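Local coordinates for ArsR family transcriptional regulator (Comamonas testosteroni, PDB 6UVU), which represses transcription as an antimony(III)-responsive ArsR-family regulator, probably binding DNA as a dimer and releasing it when the metalloid binds, at the interface of chains A and B. Residues are numbered along the deposited sequence; one frame, centred on the assembly and turned at random. Chains: chain A/B, ArsR family transcriptional regulator.

Contact 1: the interface of chains A and B. Residues chain A 36, 39-41; chain B 33, 36-37, 40.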
ATOM      1  N   PHE A  36       1.329   3.631  -2.408  1.00 19.88           N
ATOM      2  CA  PHE A  36       1.263   2.223  -2.803  1.00 19.86           C
ATOM      3  C   PHE A  36       2.220   1.929  -3.961  1.00 19.92           C
ATOM      4  O   PHE A  36       2.877   0.880  -3.980  1.00 20.05           O
ATOM      5  CB  PHE A  36      -0.176   1.812  -3.189  1.00 19.31           C
ATOM      6  CG  PHE A  36      -1.169   1.761  -2.018  1.00 18.19           C
ATOM      7  CD1 PHE A  36      -0.758   1.460  -0.732  1.00 18.28           C
ATOM      8  CD2 PHE A  36      -2.522   2.020  -2.225  1.00 19.61           C
ATOM      9  CE1 PHE A  36      -1.663   1.420   0.325  1.00 20.23           C
ATOM     10  CE2 PHE A  36      -3.440   1.971  -1.161  1.00 20.13           C
ATOM     11  CZ  PHE A  36      -3.009   1.684   0.112  1.00 19.69           C
ATOM     12  N   LEU A  39       5.764   1.416  -2.744  1.00 18.04           N
ATOM     13  CA  LEU A  39       6.043   0.131  -2.116  1.00 18.06           C
ATOM     14  C   LEU A  39       5.860  -1.073  -3.039  1.00 18.15           C
ATOM     15  O   LEU A  39       6.265  -2.177  -2.655  1.00 17.14           O
ATOM     16  CB  LEU A  39       5.158  -0.056  -0.885  1.00 18.89           C
ATOM     17  CG  LEU A  39       5.382   0.914   0.275  1.00 20.16           C
ATOM     18  CD1 LEU A  39       4.025   1.200   0.850  1.00 21.73           C
ATOM     19  CD2 LEU A  39       6.260   0.304   1.337  1.00 20.29           C
ATOM     20  N   ALA A  40       5.247  -0.904  -4.217  1.00 18.36           N
ATOM     21  CA  ALA A  40       5.006  -2.014  -5.148  1.00 18.30           C
ATOM     22  C   ALA A  40       6.232  -2.288  -6.031  1.00 18.46           C
ATOM     23  O   ALA A  40       6.168  -2.265  -7.263  1.00 18.67           O
ATOM     24  CB  ALA A  40       3.771  -1.724  -5.997  1.00 17.79           C
ATOM     25  N   ASN A  41       7.351  -2.593  -5.367  1.00 18.27           N
ATOM     26  CA  ASN A  41       8.631  -2.845  -6.024  1.00 17.18           C
ATOM     27  C   ASN A  41       9.568  -3.498  -5.013  1.00 18.24           C
ATOM     28  O   ASN A  41       9.771  -2.950  -3.919  1.00 17.63           O
ATOM     29  CB  ASN A  41       9.236  -1.528  -6.546  1.00 15.37           C
ATOM     30  CG  ASN A  41      10.600  -1.720  -7.197  1.00 15.92           C
ATOM     31  OD1 ASN A  41      11.611  -1.939  -6.522  1.00 14.41           O
ATOM     32  ND2 ASN A  41      10.635  -1.603  -8.516  1.00 16.33           N
TER
ATOM     33  N   VAL B  33       4.442  -7.290  -2.540  1.00 24.73           N
ATOM     34  CA  VAL B  33       4.492  -6.386  -3.689  1.00 25.36           C
ATOM     35  C   VAL B  33       3.238  -6.541  -4.545  1.00 24.28           C
ATOM     36  O   VAL B  33       2.691  -5.557  -5.066  1.00 21.73           O
ATOM     37  CB  VAL B  33       5.781  -6.642  -4.500  1.00 26.66           C
ATOM     38  CG1 VAL B  33       5.659  -6.123  -5.907  1.00 24.72           C
ATOM     39  CG2 VAL B  33       6.984  -5.994  -3.807  1.00 28.72           C
ATOM     40  N   PHE B  36       0.463  -4.492  -3.077  1.00 19.66           N
ATOM     41  CA  PHE B  36       0.549  -3.067  -3.379  1.00 19.37           C
ATOM     42  C   PHE B  36       0.231  -2.770  -4.846  1.00 20.79           C
ATOM     43  O   PHE B  36      -0.361  -1.725  -5.151  1.00 17.94           O
ATOM     44  CB  PHE B  36       1.936  -2.541  -3.011  1.00 20.68           C
ATOM     45  CG  PHE B  36       2.163  -2.404  -1.531  1.00 22.43           C
ATOM     46  CD1 PHE B  36       1.438  -1.488  -0.793  1.00 23.84           C
ATOM     47  CD2 PHE B  36       3.122  -3.177  -0.884  1.00 24.22           C
ATOM     48  CE1 PHE B  36       1.655  -1.345   0.562  1.00 25.59           C
ATOM     49  CE2 PHE B  36       3.345  -3.041   0.487  1.00 26.95           C
ATOM     50  CZ  PHE B  36       2.610  -2.121   1.209  1.00 24.75           C
ATOM     51  N   LYS B  37       0.647  -3.655  -5.780  1.00 21.23           N
ATOM     52  CA  LYS B  37       0.314  -3.448  -7.191  1.00 23.31           C
ATOM     53  C   LYS B  37      -1.197  -3.410  -7.406  1.00 22.39           C
ATOM     54  O   LYS B  37      -1.708  -2.550  -8.131  1.00 22.62           O
ATOM     55  CB  LYS B  37       0.942  -4.538  -8.072  1.00 25.37           C
ATOM     56  CG  LYS B  37       2.443  -4.395  -8.326  1.00 28.20           C
ATOM     57  CD  LYS B  37       2.946  -5.474  -9.289  1.00 33.43           C
ATOM     58  CE  LYS B  37       4.482  -5.542  -9.316  1.00 38.48           C
ATOM     59  NZ  LYS B  37       4.945  -6.693 -10.154  1.00 40.52           N
ATOM     60  N   ALA B  40      -2.362  -0.121  -6.123  1.00 19.74           N
ATOM     61  CA  ALA B  40      -1.721   1.078  -6.663  1.00 19.57           C
ATOM     62  C   ALA B  40      -2.390   1.577  -7.938  1.00 19.21           C
ATOM     63  O   ALA B  40      -1.709   1.765  -8.958  1.00 20.20           O
ATOM     64  CB  ALA B  40      -0.236   0.810  -6.937  1.00 18.81           C
TER
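A:Leu39 lies over one face of the B:Phe36 ring, the two side chains running at a slant to one another. Its CB methylene is centred on that face, 3.6 Å from the ring centroid, in a CH-pi contact. The branch follows the ring outward, and methyl CD1 of A:Leu39 comes within 3.5 Å of CE1 of B:Phe36. A:Phe36 approaches the same ring differently: its CD1 sits in the plane at the rim, 3.7 Å from CD1 of B:Phe36, and the two phenylalanine side chains cross at about a right angle. In B:Phe36, CG is anti to the carbonyl carbon (chi1 -73°) and the ring is turned by chi2 of -66°, which presents a face to A:Leu39 and a rim to A:Phe36. At the base of the ring, CB of A:Ala40 packs 3.6 Å from CB of B:Phe36. CB of A:Ala40 also touches CG of B:Lys37, at 3.8 Å. An alanine in place of B:Phe36 has no ring, and would probably open a gap under A:Leu39 and leave A:Phe36 without the edge it packs against. No polar pair links the chains here, so apolar packing joins the ends of the two 26-39 helices in the dimer interface of this ArsR-type repressor.

Contact 2: the interface of chains A and B. Residues chain A 110, 113-114, 117; chain B 35, 103, 106.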
ATOM      1  N   LEU A 110       2.718  -2.643   8.254  1.00 19.59           N
ATOM      2  CA  LEU A 110       1.608  -3.553   8.002  1.00 20.96           C
ATOM      3  C   LEU A 110       2.036  -4.680   7.066  1.00 21.18           C
ATOM      4  O   LEU A 110       1.685  -5.849   7.285  1.00 22.40           O
ATOM      5  CB  LEU A 110       0.413  -2.782   7.438  1.00 20.49           C
ATOM      6  CG  LEU A 110      -0.780  -3.649   6.998  1.00 21.94           C
ATOM      7  CD1 LEU A 110      -1.290  -4.466   8.172  1.00 24.10           C
ATOM      8  CD2 LEU A 110      -1.900  -2.804   6.417  1.00 22.23           C
ATOM      9  N   CYS A 113       3.892  -7.158   9.165  1.00 32.53           N
ATOM     10  CA  CYS A 113       2.896  -7.929   9.909  1.00 36.96           C
ATOM     11  C   CYS A 113       2.316  -9.054   9.063  1.00 36.07           C
ATOM     12  O   CYS A 113       2.181 -10.189   9.527  1.00 44.40           O
ATOM     13  CB  CYS A 113       1.768  -7.006  10.374  1.00 42.39           C
ATOM     14  SG  CYS A 113       2.161  -5.863  11.716  1.00 53.50           S
ATOM     15  N   LEU A 114       1.952  -8.749   7.817  1.00 35.74           N
ATOM     16  CA  LEU A 114       1.374  -9.767   6.947  1.00 35.19           C
ATOM     17  C   LEU A 114       2.359 -10.893   6.656  1.00 35.91           C
ATOM     18  O   LEU A 114       1.948 -12.045   6.496  1.00 35.37           O
ATOM     19  CB  LEU A 114       0.891  -9.126   5.643  1.00 34.10           C
ATOM     20  CG  LEU A 114      -0.205  -8.076   5.842  1.00 34.07           C
ATOM     21  CD1 LEU A 114      -0.579  -7.434   4.526  1.00 39.00           C
ATOM     22  CD2 LEU A 114      -1.435  -8.692   6.503  1.00 34.75           C
ATOM     23  N   GLU A 117       2.531 -13.129   9.788  1.00 50.72           N
ATOM     24  CA  GLU A 117       1.313 -13.927   9.810  1.00 50.82           C
ATOM     25  C   GLU A 117       1.305 -14.983   8.708  1.00 50.98           C
ATOM     26  O   GLU A 117       0.731 -16.061   8.892  1.00 51.61           O
ATOM     27  CB  GLU A 117       0.099 -13.009   9.681  1.00 48.51           C
ATOM     28  CG  GLU A 117      -0.022 -11.981  10.786  1.00 46.44           C
ATOM     29  CD  GLU A 117      -1.225 -11.072  10.593  1.00 47.16           C
ATOM     30  OE1 GLU A 117      -1.974 -11.282   9.613  1.00 44.59           O
ATOM     31  OE2 GLU A 117      -1.424 -10.152  11.421  1.00 44.70           O
TER
ATOM     32  N   LEU B  35       0.289  -7.351  -3.444  1.00 22.48           N
ATOM     33  CA  LEU B  35      -0.744  -6.601  -2.725  1.00 22.73           C
ATOM     34  C   LEU B  35      -0.723  -5.124  -3.116  1.00 20.82           C
ATOM     35  O   LEU B  35      -1.754  -4.556  -3.499  1.00 15.31           O
ATOM     36  CB  LEU B  35      -0.556  -6.778  -1.215  1.00 27.04           C
ATOM     37  CG  LEU B  35      -1.317  -5.858  -0.248  1.00 30.81           C
ATOM     38  CD1 LEU B  35      -2.824  -5.981  -0.437  1.00 34.85           C
ATOM     39  CD2 LEU B  35      -0.934  -6.172   1.181  1.00 33.07           C
ATOM     40  N   CYS B 103      -6.093  -9.267   3.431  1.00 25.28           N
ATOM     41  CA  CYS B 103      -4.904  -8.432   3.328  1.00 24.71           C
ATOM     42  C   CYS B 103      -5.191  -7.157   2.554  1.00 21.92           C
ATOM     43  O   CYS B 103      -4.765  -6.070   2.959  1.00 20.21           O
ATOM     44  CB  CYS B 103      -3.771  -9.212   2.665  1.00 27.85           C
ATOM     45  SG  CYS B 103      -3.277 -10.639   3.620  1.00 30.25           S
ATOM     46  N   ARG B 106      -7.252  -4.855   5.047  1.00 22.64           N
ATOM     47  CA  ARG B 106      -6.499  -4.103   6.048  1.00 22.67           C
ATOM     48  C   ARG B 106      -5.676  -2.984   5.415  1.00 20.13           C
ATOM     49  O   ARG B 106      -5.523  -1.904   6.011  1.00 18.05           O
ATOM     50  CB  ARG B 106      -5.569  -5.025   6.838  1.00 26.43           C
ATOM     51  CG  ARG B 106      -6.059  -6.429   7.076  1.00 28.98           C
ATOM     52  CD  ARG B 106      -5.803  -6.863   8.497  1.00 31.38           C
ATOM     53  NE  ARG B 106      -4.406  -6.729   8.915  1.00 32.34           N
ATOM     54  CZ  ARG B 106      -3.625  -7.756   9.257  1.00 39.26           C
ATOM     55  NH1 ARG B 106      -4.101  -8.998   9.223  1.00 40.46           N
ATOM     56  NH2 ARG B 106      -2.364  -7.553   9.633  1.00 40.71           N
TER
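B:Arg106 reaches across to A:Glu117 between the C-terminal helices, 102-118 of chain A and 102-121 of chain B, which pair in this dimer of the ArsR family, a winged helix-turn-helix fold. From CB the chain bends at chi2 and again at chi3 (-54°), swinging the guanidinium toward the partner helix. NE of B:Arg106 then passes 3.9 Å from CD1 of A:Leu110. Next comes CZ of B:Arg106, with CD2 of A:Leu114 3.6 Å away; this methyl lies over one guanidinium face, offset toward the rim. The tip grips the carboxylate end-on with two nitrogens. NH1 of B:Arg106 donates to OE1 of A:Glu117 over 3.1 Å in a nearly straight bond (166° at H) that also forms the salt bridge; OE1 accepts through its syn lone pair and lies close to the guanidinium plane. NH2 of B:Arg106 donates to OE2 of A:Glu117 over 3.3 Å, but meets that oxygen from above the carboxylate plane, in keeping with the 50° between the two planes. Farther back toward the start of helix 102-121, SG of B:Cys103 lies 3.9 Å from CD2 of A:Leu114. The other methyl of A:Leu114, CD1, turns away from the arginine to meet CD2 of B:Leu35 at 3.6 Å.

Contact 3: the interface of chains A and B. Residues chain A 11-12; chain B 98-101.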
ATOM      1  N   ALA A  11     -17.011 -13.894   4.417  1.00 82.53           N
ATOM      2  CA  ALA A  11     -15.971 -13.020   3.876  1.00 77.41           C
ATOM      3  C   ALA A  11     -15.454 -12.068   4.951  1.00 75.14           C
ATOM      4  O   ALA A  11     -15.675 -12.290   6.145  1.00 72.42           O
ATOM      5  CB  ALA A  11     -16.497 -12.241   2.684  1.00 76.65           C
ATOM      6  N   CYS A  12     -14.756 -11.017   4.530  1.00 74.21           N
ATOM      7  CA  CYS A  12     -14.256 -10.000   5.442  1.00 71.72           C
ATOM      8  C   CYS A  12     -15.114  -8.746   5.333  1.00 68.97           C
ATOM      9  O   CYS A  12     -15.822  -8.530   4.342  1.00 65.47           O
ATOM     10  CB  CYS A  12     -12.782  -9.666   5.166  1.00 71.39           C
ATOM     11  SG  CYS A  12     -12.122 -10.264   3.586  1.00 72.86           S
TER
ATOM     12  N   ARG B  98     -18.053  -9.123  -3.769  1.00 25.02           N
ATOM     13  CA  ARG B  98     -17.614  -8.898  -2.394  1.00 27.10           C
ATOM     14  C   ARG B  98     -16.102  -9.106  -2.299  1.00 26.28           C
ATOM     15  O   ARG B  98     -15.551  -9.974  -2.981  1.00 21.87           O
ATOM     16  CB  ARG B  98     -18.323  -9.845  -1.424  1.00 34.13           C
ATOM     17  CG  ARG B  98     -18.370  -9.343   0.001  1.00 43.35           C
ATOM     18  CD  ARG B  98     -18.910 -10.401   0.954  1.00 51.15           C
ATOM     19  NE  ARG B  98     -20.233 -10.884   0.564  1.00 60.05           N
ATOM     20  CZ  ARG B  98     -21.379 -10.320   0.945  1.00 63.05           C
ATOM     21  NH1 ARG B  98     -21.355  -9.242   1.723  1.00 60.16           N
ATOM     22  NH2 ARG B  98     -22.545 -10.826   0.546  1.00 57.96           N
ATOM     23  N   ILE B  99     -15.449  -8.324  -1.439  1.00 24.40           N
ATOM     24  CA  ILE B  99     -14.018  -8.457  -1.165  1.00 26.60           C
ATOM     25  C   ILE B  99     -13.805  -9.663  -0.261  1.00 26.57           C
ATOM     26  O   ILE B  99     -14.348  -9.723   0.848  1.00 28.44           O
ATOM     27  CB  ILE B  99     -13.456  -7.187  -0.494  1.00 27.76           C
ATOM     28  CG1 ILE B  99     -13.538  -5.955  -1.396  1.00 28.71           C
ATOM     29  CG2 ILE B  99     -12.023  -7.400  -0.052  1.00 29.47           C
ATOM     30  CD1 ILE B  99     -13.230  -4.662  -0.651  1.00 27.17           C
ATOM     31  N   VAL B 100     -12.982 -10.609  -0.707  1.00 25.86           N
ATOM     32  CA  VAL B 100     -12.638 -11.768   0.108  1.00 28.31           C
ATOM     33  C   VAL B 100     -11.141 -11.865   0.407  1.00 27.61           C
ATOM     34  O   VAL B 100     -10.715 -12.821   1.060  1.00 28.39           O
ATOM     35  CB  VAL B 100     -13.153 -13.076  -0.534  1.00 26.52           C
ATOM     36  CG1 VAL B 100     -14.683 -13.069  -0.584  1.00 26.53           C
ATOM     37  CG2 VAL B 100     -12.573 -13.246  -1.924  1.00 29.27           C
ATOM     38  N   ASP B 101     -10.334 -10.892  -0.016  1.00 27.25           N
ATOM     39  CA  ASP B 101      -8.940 -10.833   0.425  1.00 27.72           C
ATOM     40  C   ASP B 101      -8.836  -9.954   1.671  1.00 28.39           C
ATOM     41  O   ASP B 101      -9.007  -8.733   1.575  1.00 27.54           O
ATOM     42  CB  ASP B 101      -8.059 -10.286  -0.698  1.00 27.96           C
ATOM     43  CG  ASP B 101      -6.574 -10.489  -0.438  1.00 27.94           C
ATOM     44  OD1 ASP B 101      -6.098 -10.221   0.679  1.00 25.90           O
ATOM     45  OD2 ASP B 101      -5.873 -10.915  -1.371  1.00 34.70           O
TER
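The thiol SG of A:Cys12 lies 3.6 Å from the backbone O of B:Ile99, at best a weak hydrogen bond. A:Cys12 and A:Ala11 are both poorly ordered, and A:Ala11 is the first modelled residue of its chain, so side-chain positions on this side of the contact are less certain than those opposite. On chain B the surface is better defined: the end of strand 94-99, in the beta-hairpin wing of the winged helix-turn-helix fold, and the loop that leads on to helix 102-121. The sulfur settles against the main chain of this loop, with CA of B:Val100 3.8 Å from SG of A:Cys12. Alongside, the methyl CB of A:Ala11 rests on the aliphatic stretch of B:Arg98, 3.5 Å from its CD. In B:Arg98, CG anti to the backbone N (chi1 -157°) and an extended chi2 of -172° bring CD to the alanine; the later bend at chi3 turns only the guanidinium end. The N-terminal segment of chain A crosses to the partner's wing and lies there mainly by light, apolar contact. Cysteine thiols are typical ligands of antimony(III), yet no metalloid is bound here, and the structure alone does not show whether A:Cys12 takes part in sensing. Methyl CG1 of B:Val100 stands 3.8 Å from CB of A:Ala11.

Contact 4: the interface of chains A and B. Residues chain A 24-26, 29-30, 33; chain B 41-42, 45-46.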
ATOM      1  N   ILE A  24     -13.907   7.619  -0.768  1.00 24.07           N
ATOM      2  CA  ILE A  24     -12.681   8.324  -1.117  1.00 22.39           C
ATOM      3  C   ILE A  24     -12.823   8.965  -2.495  1.00 21.05           C
ATOM      4  O   ILE A  24     -13.355   8.367  -3.438  1.00 20.46           O
ATOM      5  CB  ILE A  24     -11.504   7.331  -1.048  1.00 26.14           C
ATOM      6  CG1 ILE A  24     -10.167   7.987  -1.297  1.00 30.04           C
ATOM      7  CG2 ILE A  24     -11.639   6.231  -2.083  1.00 25.34           C
ATOM      8  CD1 ILE A  24      -9.081   6.949  -1.417  1.00 32.51           C
ATOM      9  N   THR A  25     -12.385  10.217  -2.606  1.00 22.07           N
ATOM     10  CA  THR A  25     -12.429  10.945  -3.868  1.00 21.76           C
ATOM     11  C   THR A  25     -11.247  10.538  -4.747  1.00 22.67           C
ATOM     12  O   THR A  25     -10.337   9.834  -4.311  1.00 22.14           O
ATOM     13  CB  THR A  25     -12.402  12.456  -3.617  1.00 22.00           C
ATOM     14  OG1 THR A  25     -11.065  12.862  -3.313  1.00 22.65           O
ATOM     15  CG2 THR A  25     -13.274  12.816  -2.424  1.00 22.28           C
ATOM     16  N   SER A  26     -11.266  10.983  -6.008  1.00 25.59           N
ATOM     17  CA  SER A  26     -10.160  10.666  -6.906  1.00 30.36           C
ATOM     18  C   SER A  26      -8.868  11.333  -6.449  1.00 28.83           C
ATOM     19  O   SER A  26      -7.807  10.696  -6.437  1.00 28.30           O
ATOM     20  CB  SER A  26     -10.503  11.074  -8.338  1.00 30.29           C
ATOM     21  OG  SER A  26     -11.518  10.234  -8.861  1.00 33.47           O
ATOM     22  N   ALA A  29      -7.620   9.388  -3.579  1.00 24.24           N
ATOM     23  CA  ALA A  29      -7.105   8.091  -4.000  1.00 26.65           C
ATOM     24  C   ALA A  29      -5.715   8.215  -4.610  1.00 28.87           C
ATOM     25  O   ALA A  29      -4.824   7.424  -4.283  1.00 29.82           O
ATOM     26  CB  ALA A  29      -8.077   7.445  -4.993  1.00 23.73           C
ATOM     27  N   GLY A  30      -5.515   9.208  -5.489  1.00 27.51           N
ATOM     28  CA  GLY A  30      -4.219   9.396  -6.127  1.00 27.86           C
ATOM     29  C   GLY A  30      -3.082   9.600  -5.136  1.00 30.17           C
ATOM     30  O   GLY A  30      -1.982   9.083  -5.333  1.00 31.63           O
ATOM     31  N   VAL A  33      -2.289   6.378  -3.618  1.00 19.89           N
ATOM     32  CA  VAL A  33      -1.783   5.483  -4.648  1.00 21.68           C
ATOM     33  C   VAL A  33      -0.303   5.760  -4.928  1.00 20.85           C
ATOM     34  O   VAL A  33       0.472   4.829  -5.181  1.00 18.34           O
ATOM     35  CB  VAL A  33      -2.655   5.594  -5.912  1.00 20.40           C
ATOM     36  CG1 VAL A  33      -1.884   5.146  -7.150  1.00 20.08           C
ATOM     37  CG2 VAL A  33      -3.936   4.751  -5.733  1.00 20.56           C
TER
ATOM     38  N   ASN B  41      -3.706   1.790  -7.889  1.00 19.83           N
ATOM     39  CA  ASN B  41      -4.462   2.356  -9.000  1.00 21.03           C
ATOM     40  C   ASN B  41      -5.674   3.108  -8.461  1.00 21.97           C
ATOM     41  O   ASN B  41      -6.462   2.562  -7.687  1.00 21.22           O
ATOM     42  CB  ASN B  41      -4.916   1.275  -9.982  1.00 22.00           C
ATOM     43  CG  ASN B  41      -5.774   1.827 -11.110  1.00 23.64           C
ATOM     44  OD1 ASN B  41      -6.998   1.860 -11.015  1.00 25.43           O
ATOM     45  ND2 ASN B  41      -5.129   2.251 -12.191  1.00 23.08           N
ATOM     46  N   ASP B  42      -5.794   4.366  -8.876  1.00 24.40           N
ATOM     47  CA  ASP B  42      -6.883   5.266  -8.511  1.00 28.90           C
ATOM     48  C   ASP B  42      -8.257   4.594  -8.580  1.00 25.26           C
ATOM     49  O   ASP B  42      -8.977   4.499  -7.585  1.00 24.06           O
ATOM     50  CB  ASP B  42      -6.814   6.472  -9.457  1.00 35.46           C
ATOM     51  CG  ASP B  42      -7.329   7.736  -8.834  1.00 47.66           C
ATOM     52  OD1 ASP B  42      -8.571   7.882  -8.725  1.00 59.74           O
ATOM     53  OD2 ASP B  42      -6.489   8.593  -8.464  1.00 55.75           O
ATOM     54  N   LEU B  45      -8.855   1.411  -6.377  1.00 19.86           N
ATOM     55  CA  LEU B  45      -8.928   1.698  -4.952  1.00 20.75           C
ATOM     56  C   LEU B  45     -10.295   2.258  -4.589  1.00 19.86           C
ATOM     57  O   LEU B  45     -10.864   1.908  -3.553  1.00 19.55           O
ATOM     58  CB  LEU B  45      -7.810   2.675  -4.568  1.00 21.79           C
ATOM     59  CG  LEU B  45      -7.605   2.928  -3.071  1.00 24.09           C
ATOM     60  CD1 LEU B  45      -7.111   1.661  -2.381  1.00 27.21           C
ATOM     61  CD2 LEU B  45      -6.635   4.088  -2.783  1.00 25.46           C
ATOM     62  N   ARG B  46     -10.830   3.142  -5.430  1.00 21.75           N
ATOM     63  CA  ARG B  46     -12.172   3.671  -5.204  1.00 21.93           C
ATOM     64  C   ARG B  46     -13.216   2.575  -5.326  1.00 19.48           C
ATOM     65  O   ARG B  46     -14.168   2.534  -4.542  1.00 19.44           O
ATOM     66  CB  ARG B  46     -12.464   4.802  -6.192  1.00 22.93           C
ATOM     67  CG  ARG B  46     -11.567   6.021  -6.031  1.00 24.21           C
ATOM     68  CD  ARG B  46     -12.085   7.154  -6.889  1.00 26.32           C
ATOM     69  NE  ARG B  46     -13.328   7.705  -6.358  1.00 26.81           N
ATOM     70  CZ  ARG B  46     -14.377   8.020  -7.112  1.00 28.03           C
ATOM     71  NH1 ARG B  46     -14.325   7.816  -8.422  1.00 27.51           N
ATOM     72  NH2 ARG B  46     -15.477   8.530  -6.564  1.00 26.02           N
TER
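B:Arg46, on helix 42-54 of the winged helix-turn-helix repressor, donates from NE to the backbone carbonyl O of A:Ile24 over 3.0 Å. The bond is almost straight (172° at H) and the oxygen sits at the edge of the guanidinium, in its plane; seen from the acceptor, the C=O...N angle is 148° with the donor tilted from the carbonyl plane. A bend at chi3 (71°) turns NE to this oxygen, which lies just ahead of helix 26-39. Lower down the same side chain, CG of B:Arg46 packs 3.9 Å from CB of A:Ala29. CD of B:Arg46 lies 3.7 Å from the hydroxyl OG of A:Ser26, a residue that also buries much surface here. A leucine in place of B:Arg46 has no donor for the A:Ile24 carbonyl, and the segment before helix 26-39 would probably be freer to shift. B:Asp42, one helical turn earlier, is likewise well buried but poorly ordered, so its carboxylate placement is doubtful; OD2 of B:Asp42 lies 3.2 Å from N of A:Gly30, whose N-H is not directed at it, so the approach is no hydrogen bond. Farther along, methyl CG2 of A:Val33 packs 3.6 Å from backbone C of B:Asn41, and CD2 of B:Leu45 meets CD1 of A:Ile24 at 4.0 Å.

Contact 1 lies about 13 Å from contact 2 and 14 Å from contact 4, measured between C-alpha centres, while contacts 2 and 4 are about 20 Å apart. Copies of helix 26-39 take part in all three, chain B's in contact 2, chain A's in contact 4 and both in contact 1; by the two-fold, each helix therefore serves all three. Residues 33 and 41 recur in contacts 1 and 4 with the chains exchanged. Contact 3, about 14 Å from contact 2 and 20 Å from contact 1, adds the N-terminal segment and the wing. Movement in one patch could plausibly reach the DNA-binding parts of both subunits.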